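Local coordinates for protein peptidoglycan glycosyltransferase (Eggerthella lenta, PDB 4MNR) that belongs to the penicillin-binding proteins and carries a transpeptidase-family domain of the fold shared with serine beta-lactamases, at residues G402-E407 with D411-G416; S73-A78 with Y341-V346; V327-A330 with V336-Q339. All coordinates share one frame; numbering follows the deposited sequence.

Overall arrangement
None of the three contacts is on the surface, and no two hold the same pair of elements. The centres of contacts 1 and 3 lie about 12 and 11 Å from the chain's centre, that of contact 2 about 18 Å. Contacts 1 and 3 belong to the transpeptidase domain and meet where Val-415 packs on Gly-328 of helix 321-332. Contact 2 joins a short helix of the dimerisation region to strand 343-347. Contact 1 is a backbone ladder finished by a salt bridge; contact 2 is small and purely apolar; contact 3 combines one apolar pair with a water bridge. Segment 336-339 leads almost directly into 341-346, and contact 3 lies wholly within the loop that contact 2 closes.

Contact 1: residues G402-E407 with D411-G416; sequences GTAEKE and DSWFVG
Lys-406 (chi1 -50°) and Asp-411 (chi1 -68°) both hold CG beside the backbone N, and a bend at chi3 of the lysine (92°) brings its end round to the carboxylate, the two side chains crossing at about a right angle. Lys-406 NZ makes a salt bridge to Asp-411 OD1 at 3.1 Å; Asp-411 OD1 receives it on its syn lone pair, the side of the other carboxylate oxygen. A water accepts from NZ and donates to OD2, so both carboxylate oxygens are linked to one ammonium group. Asp-433 is the second partner of each: its OD1 forms a salt bridge with Lys-406, and its backbone N binds Asp-411 OD1. Two carboxylates beside the lysine would tend to keep it charged.

From here a ladder of backbone bonds runs away from the turn. Ala-404 and Asp-411 form a hydrogen-bonded pair, with Asp-411 N to Ala-404 O at 2.8 Å. Gly-402 and Trp-413 form the next such pair: Trp-413 N meets Gly-402 O nearly straight at 2.9 Å, whereas the bond from Gly-402 N to Trp-413 O, at 3.0 Å, is more bent. Having no side chain, Gly-402 lets Trp-413 CB come to 3.7 Å from its CA. The methyl of Ala-404 lies at the indole edge, its CB 4.1 Å from Trp-413 NE1. On the other face, a water bridges Thr-403 OG1 and Ser-412 OG, the latter also bonded to Gly-439 N.

The whole is a beta hairpin whose strand 398-406 borders the five-stranded antiparallel sheet of the transpeptidase domain of penicillin-binding proteins, a fold shared with serine beta-lactamases. Gly-402 and Thr-403 belong to the family's Lys-Thr-Gly-Thr motif, and Thr-403 N is bonded to Ser-185 OG, in the Ser-x-x-Lys motif.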
# COMPACT_ATOMS: atom_id res chain seq x y z
N GLY A 402 -11.91 3.24 -0.19
CA GLY A 402 -11.56 4.05 -1.32
C GLY A 402 -12.20 3.58 -2.59
O GLY A 402 -12.34 2.38 -2.85
N THR A 403 -12.61 4.55 -3.39
CA THR A 403 -12.98 4.30 -4.74
C THR A 403 -12.09 5.26 -5.52
O THR A 403 -11.94 6.43 -5.15
CB THR A 403 -14.48 4.56 -4.94
OG1 THR A 403 -15.21 3.51 -4.27
CG2 THR A 403 -14.84 4.59 -6.39
N ALA A 404 -11.43 4.74 -6.55
CA ALA A 404 -10.67 5.57 -7.47
C ALA A 404 -11.25 5.46 -8.88
O ALA A 404 -11.37 4.37 -9.44
CB ALA A 404 -9.20 5.18 -7.45
N GLU A 405 -11.63 6.61 -9.43
CA GLU A 405 -12.39 6.68 -10.67
C GLU A 405 -11.63 6.19 -11.89
O GLU A 405 -10.49 6.57 -12.12
CB GLU A 405 -12.85 8.12 -10.90
CG GLU A 405 -13.96 8.58 -9.96
CD GLU A 405 -15.29 7.90 -10.24
OE1 GLU A 405 -15.64 7.73 -11.43
OE2 GLU A 405 -15.99 7.52 -9.27
N LYS A 406 -12.27 5.31 -12.66
CA LYS A 406 -11.78 4.94 -13.98
C LYS A 406 -12.87 5.20 -15.00
O LYS A 406 -13.99 5.57 -14.64
CB LYS A 406 -11.38 3.47 -14.02
CG LYS A 406 -10.48 3.05 -12.89
CD LYS A 406 -10.12 1.60 -13.02
CE LYS A 406 -8.84 1.41 -13.81
NZ LYS A 406 -8.37 0.01 -13.68
N GLU A 407 -12.55 5.00 -16.27
CA GLU A 407 -13.48 5.33 -17.36
C GLU A 407 -14.84 4.66 -17.21
O GLU A 407 -15.88 5.33 -17.23
CB GLU A 407 -12.85 4.97 -18.71
CG GLU A 407 -13.57 5.60 -19.90
CD GLU A 407 -13.45 7.11 -19.92
OE1 GLU A 407 -12.38 7.63 -19.54
OE2 GLU A 407 -14.43 7.78 -20.32
N ASP A 411 -11.37 1.58 -9.25
CA ASP A 411 -10.54 0.70 -8.44
C ASP A 411 -11.04 0.76 -7.02
O ASP A 411 -11.39 1.83 -6.53
CB ASP A 411 -9.08 1.14 -8.48
CG ASP A 411 -8.44 0.96 -9.85
OD1 ASP A 411 -8.94 0.14 -10.65
OD2 ASP A 411 -7.42 1.62 -10.12
N SER A 412 -11.04 -0.38 -6.35
CA SER A 412 -11.60 -0.47 -5.01
C SER A 412 -10.51 -0.67 -3.97
O SER A 412 -9.71 -1.60 -4.07
CB SER A 412 -12.62 -1.62 -4.96
OG SER A 412 -13.22 -1.70 -3.67
N TRP A 413 -10.47 0.22 -2.98
CA TRP A 413 -9.40 0.25 -1.99
C TRP A 413 -9.89 0.07 -0.56
O TRP A 413 -11.03 0.41 -0.23
CB TRP A 413 -8.76 1.65 -1.96
CG TRP A 413 -7.82 2.00 -3.05
CD1 TRP A 413 -8.12 2.54 -4.25
CD2 TRP A 413 -6.39 1.91 -2.99
NE1 TRP A 413 -6.96 2.77 -4.97
CE2 TRP A 413 -5.89 2.40 -4.21
CE3 TRP A 413 -5.49 1.45 -2.02
CZ2 TRP A 413 -4.52 2.44 -4.49
CZ3 TRP A 413 -4.14 1.49 -2.30
CH2 TRP A 413 -3.67 1.98 -3.53
N PHE A 414 -9.01 -0.42 0.31
CA PHE A 414 -9.20 -0.26 1.74
C PHE A 414 -7.85 -0.14 2.41
O PHE A 414 -6.93 -0.86 2.06
CB PHE A 414 -9.92 -1.46 2.33
CG PHE A 414 -10.22 -1.33 3.80
CD1 PHE A 414 -11.29 -0.56 4.23
CD2 PHE A 414 -9.44 -1.98 4.75
CE1 PHE A 414 -11.58 -0.45 5.59
CE2 PHE A 414 -9.74 -1.88 6.11
CZ PHE A 414 -10.80 -1.12 6.52
N VAL A 415 -7.73 0.79 3.37
CA VAL A 415 -6.56 0.85 4.25
C VAL A 415 -7.12 0.79 5.66
O VAL A 415 -8.00 1.59 6.02
CB VAL A 415 -5.76 2.14 4.05
CG1 VAL A 415 -4.63 2.22 5.07
CG2 VAL A 415 -5.20 2.21 2.64
N GLY A 416 -6.67 -0.15 6.47
CA GLY A 416 -7.21 -0.27 7.81
C GLY A 416 -6.26 -0.91 8.78
O GLY A 416 -5.16 -1.31 8.41
O HOH W 1 -15.03 0.33 -4.18
O HOH W 2 -5.77 0.76 -12.20

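Contact 2: residues S73-A78 with Y341-V346; sequences SGIEKA and YLVDSV
Ile-75 alone carries the helix side of this contact, meeting Leu-342 and Val-343 through the end of its longer branch. The bond from CA to CB heads toward segment 341-346, yet Ile-75 CB is still 6.0 Å from Val-343 CG2. CG1, the next atom out, stands beside the backbone N (chi1 -68°) and is still 4.8 Å from Leu-342 CD2. The other branch, CG2, lies anti to that N and comes no nearer than 5.2 Å to Val-343 CG2. The touching is left to CD1, which chi2 (-71°) folds back from the extended line. This methyl is 4.3 Å from Leu-342 CD2 and equally 4.3 Å from Val-343 CG2, with the two partners approaching from directions roughly at right angles. It therefore sits against the corner between consecutive residues, just where the loop passes into strand 343-347. No hydrogen bond crosses the contact, and the small buried area fits methyls that graze without interlocking.

On its own side, Ile-75 is set by helical bonds from Lys-77 N to Ser-73 O at 3.1 Å and from Ala-78 N to Gly-74 O at 3.0 Å. The next residue, Glu-76, points elsewhere and forms salt bridges with Arg-51 and Arg-27. On the strand side, Asp-344 and Ser-345 together face Thr-110 in a classic beta bulge, directly after Val-343.

In the mixed sheet, strand 108-111 runs between strands 30-31 and 343-347. Ile-75 touches Ile-30 and Leu-111, and Val-343 packs on Val-109 and Leu-111, so through Ile-75 the helix meets three neighbouring strands, with Tyr-79, just beyond the helix, also against Val-343.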
# COMPACT_ATOMS: atom_id res chain seq x y z
N SER A 73 15.53 -10.84 -10.48
CA SER A 73 14.54 -9.86 -10.05
C SER A 73 14.23 -10.10 -8.58
O SER A 73 14.71 -11.08 -7.98
CB SER A 73 13.26 -9.99 -10.86
OG SER A 73 12.65 -11.24 -10.61
N GLY A 74 13.42 -9.22 -7.99
CA GLY A 74 12.99 -9.39 -6.61
C GLY A 74 14.13 -9.48 -5.61
O GLY A 74 15.14 -8.79 -5.73
N ILE A 75 13.96 -10.33 -4.60
CA ILE A 75 14.97 -10.49 -3.56
C ILE A 75 16.22 -11.17 -4.12
O ILE A 75 17.34 -10.85 -3.72
CB ILE A 75 14.41 -11.28 -2.34
CG1 ILE A 75 13.36 -10.44 -1.60
CG2 ILE A 75 15.52 -11.72 -1.38
CD1 ILE A 75 13.92 -9.25 -0.82
N GLU A 76 16.04 -12.07 -5.09
CA GLU A 76 17.18 -12.72 -5.75
C GLU A 76 18.14 -11.68 -6.33
O GLU A 76 19.36 -11.87 -6.32
CB GLU A 76 16.70 -13.64 -6.88
CG GLU A 76 15.92 -14.88 -6.43
CD GLU A 76 16.83 -16.05 -6.06
OE1 GLU A 76 16.43 -17.21 -6.33
OE2 GLU A 76 17.92 -15.83 -5.50
N LYS A 77 17.57 -10.60 -6.86
CA LYS A 77 18.36 -9.49 -7.38
C LYS A 77 18.91 -8.60 -6.27
O LYS A 77 20.12 -8.33 -6.23
CB LYS A 77 17.51 -8.65 -8.35
CG LYS A 77 18.22 -7.45 -8.95
CD LYS A 77 17.24 -6.61 -9.76
CE LYS A 77 17.95 -5.52 -10.55
NZ LYS A 77 17.66 -4.17 -9.99
N ALA A 78 18.04 -8.15 -5.38
CA ALA A 78 18.43 -7.17 -4.36
C ALA A 78 19.50 -7.71 -3.43
O ALA A 78 20.38 -6.97 -3.00
CB ALA A 78 17.21 -6.73 -3.55
N TYR A 341 10.45 -2.67 5.86
CA TYR A 341 11.52 -3.61 5.53
C TYR A 341 11.00 -5.02 5.32
O TYR A 341 9.95 -5.40 5.84
CB TYR A 341 12.64 -3.58 6.58
CG TYR A 341 12.31 -4.14 7.94
CD1 TYR A 341 11.60 -3.40 8.87
CD2 TYR A 341 12.74 -5.41 8.31
CE1 TYR A 341 11.31 -3.88 10.12
CE2 TYR A 341 12.47 -5.91 9.57
CZ TYR A 341 11.75 -5.14 10.47
OH TYR A 341 11.47 -5.63 11.72
N LEU A 342 11.78 -5.79 4.56
CA LEU A 342 11.38 -7.09 4.07
C LEU A 342 12.34 -8.19 4.52
O LEU A 342 11.99 -9.36 4.52
CB LEU A 342 11.34 -7.02 2.54
CG LEU A 342 10.49 -7.94 1.69
CD1 LEU A 342 9.14 -8.20 2.33
CD2 LEU A 342 10.32 -7.28 0.32
N VAL A 343 13.57 -7.82 4.88
CA VAL A 343 14.57 -8.81 5.30
C VAL A 343 14.83 -8.72 6.79
O VAL A 343 15.26 -7.67 7.28
CB VAL A 343 15.91 -8.67 4.53
CG1 VAL A 343 16.98 -9.63 5.12
CG2 VAL A 343 15.66 -8.96 3.07
N ASP A 344 14.56 -9.81 7.51
CA ASP A 344 14.72 -9.82 8.96
C ASP A 344 16.16 -10.10 9.34
O ASP A 344 16.71 -9.53 10.29
CB ASP A 344 13.85 -10.90 9.60
CG ASP A 344 14.10 -11.05 11.09
OD1 ASP A 344 13.58 -10.22 11.87
OD2 ASP A 344 14.81 -11.99 11.50
N SER A 345 16.78 -11.02 8.61
CA SER A 345 18.13 -11.43 8.98
C SER A 345 18.84 -12.15 7.85
O SER A 345 18.21 -12.68 6.94
CB SER A 345 18.10 -12.33 10.21
OG SER A 345 17.27 -13.46 9.97
N VAL A 346 20.16 -12.18 7.94
CA VAL A 346 20.95 -12.99 7.02
C VAL A 346 21.89 -13.84 7.85
O VAL A 346 22.55 -13.33 8.76
CB VAL A 346 21.76 -12.12 6.05
CG1 VAL A 346 22.60 -13.01 5.15
CG2 VAL A 346 20.84 -11.24 5.21

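Contact 3: residues V327-A330 with V336-Q339; sequences VGTA and VIMQ
Ala-330 and Ile-337 make the closest apolar touch, with Ala-330 CB 3.6 Å from Ile-337 CG1 and 4.1 Å from Ile-337 CD1. The methyl thus lies alongside the longer branch of the isoleucine, which runs out extended (chi2 178°) after CG1 is placed beside the backbone N (chi1 -61°). The shorter branch serves the neighbouring residue: Ile-337 CG2 is 4.2 Å from Thr-329 OG1.

That hydroxyl is also the polar link across the contact. One water donates to Thr-329 OG1 at 2.8 Å and to the carbonyl O of Met-338, a selenomethionine, also at 2.8 Å. The threonine oxygen is further bonded to Met-326 O in the preceding turn of its own helix, so it is gripped from both the helix and the water. With chi1 at 66°, OG1 is tucked close to the backbone, where it reaches that carbonyl. The main chains themselves share no bond: Ala-330 O stays 3.8 Å from Val-336 N.

In the transpeptidase domain the chain leaves helix 321-332, turns through a short connection, and strand 336-338 of a two-stranded antiparallel sheet sets off across the last turn of the helix, touching it at Thr-329 and Ala-330. Asn-333, in the connection, bonds through ND2 to Val-336 O and also touches the side chain of Met-338.

Farther out, strand 336-338 is held by antiparallel pairing with strand 361-364, where Ile-337 shares backbone bonds with Leu-362 and Met-363, while Val-336 packs on Lys-361 and Gln-364. On the helix side, Phe-264 touches both Ala-330 and Val-327. Val-327 turns away from the strand and packs on Ile-189 and Val-190 of helix 188-197.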
# COMPACT_ATOMS: atom_id res chain seq x y z
N VAL A 327 0.81 5.10 5.02
CA VAL A 327 -0.14 6.09 5.52
C VAL A 327 -0.94 5.49 6.68
O VAL A 327 -1.12 6.12 7.72
CB VAL A 327 -1.09 6.58 4.40
CG1 VAL A 327 -2.26 7.35 5.00
CG2 VAL A 327 -0.34 7.46 3.42
N GLY A 328 -1.39 4.26 6.50
CA GLY A 328 -2.06 3.54 7.56
C GLY A 328 -1.20 3.35 8.81
O GLY A 328 -1.69 3.49 9.94
N THR A 329 0.07 3.03 8.62
CA THR A 329 0.92 2.82 9.79
C THR A 329 1.13 4.12 10.57
O THR A 329 1.28 4.06 11.78
CB THR A 329 2.28 2.14 9.48
OG1 THR A 329 3.10 3.00 8.68
CG2 THR A 329 2.07 0.80 8.78
N ALA A 330 1.11 5.26 9.89
CA ALA A 330 1.25 6.54 10.59
C ALA A 330 0.11 6.73 11.56
O ALA A 330 0.30 7.13 12.70
CB ALA A 330 1.27 7.70 9.59
N VAL A 336 3.90 8.10 13.65
CA VAL A 336 5.25 7.79 13.17
C VAL A 336 5.21 6.72 12.12
O VAL A 336 4.63 5.66 12.33
CB VAL A 336 6.14 7.29 14.31
CG1 VAL A 336 7.53 6.96 13.81
CG2 VAL A 336 6.22 8.34 15.41
N ILE A 337 5.84 6.99 10.98
CA ILE A 337 6.02 5.97 9.96
C ILE A 337 7.38 5.30 10.14
O ILE A 337 8.41 5.97 10.04
CB ILE A 337 5.95 6.59 8.56
CG1 ILE A 337 4.57 7.23 8.34
CG2 ILE A 337 6.24 5.54 7.49
CD1 ILE A 337 4.41 7.93 6.98
N MSE A 338 7.37 4.01 10.43
CA MSE A 338 8.62 3.24 10.49
C MSE A 338 9.07 2.89 9.07
O MSE A 338 8.24 2.72 8.18
CB MSE A 338 8.41 1.95 11.29
CG MSE A 338 7.93 2.17 12.73
SE MSE A 338 9.17 3.19 13.82
CE MSE A 338 10.50 1.79 14.08
N GLN A 339 10.38 2.78 8.87
CA GLN A 339 10.93 2.39 7.57
C GLN A 339 10.44 0.98 7.21
O GLN A 339 10.66 0.04 7.96
CB GLN A 339 12.46 2.42 7.64
CG GLN A 339 13.14 1.74 6.49
CD GLN A 339 12.91 2.49 5.18
OE1 GLN A 339 13.03 3.71 5.13
NE2 GLN A 339 12.58 1.75 4.13
O HOH W 3 5.64 1.82 8.25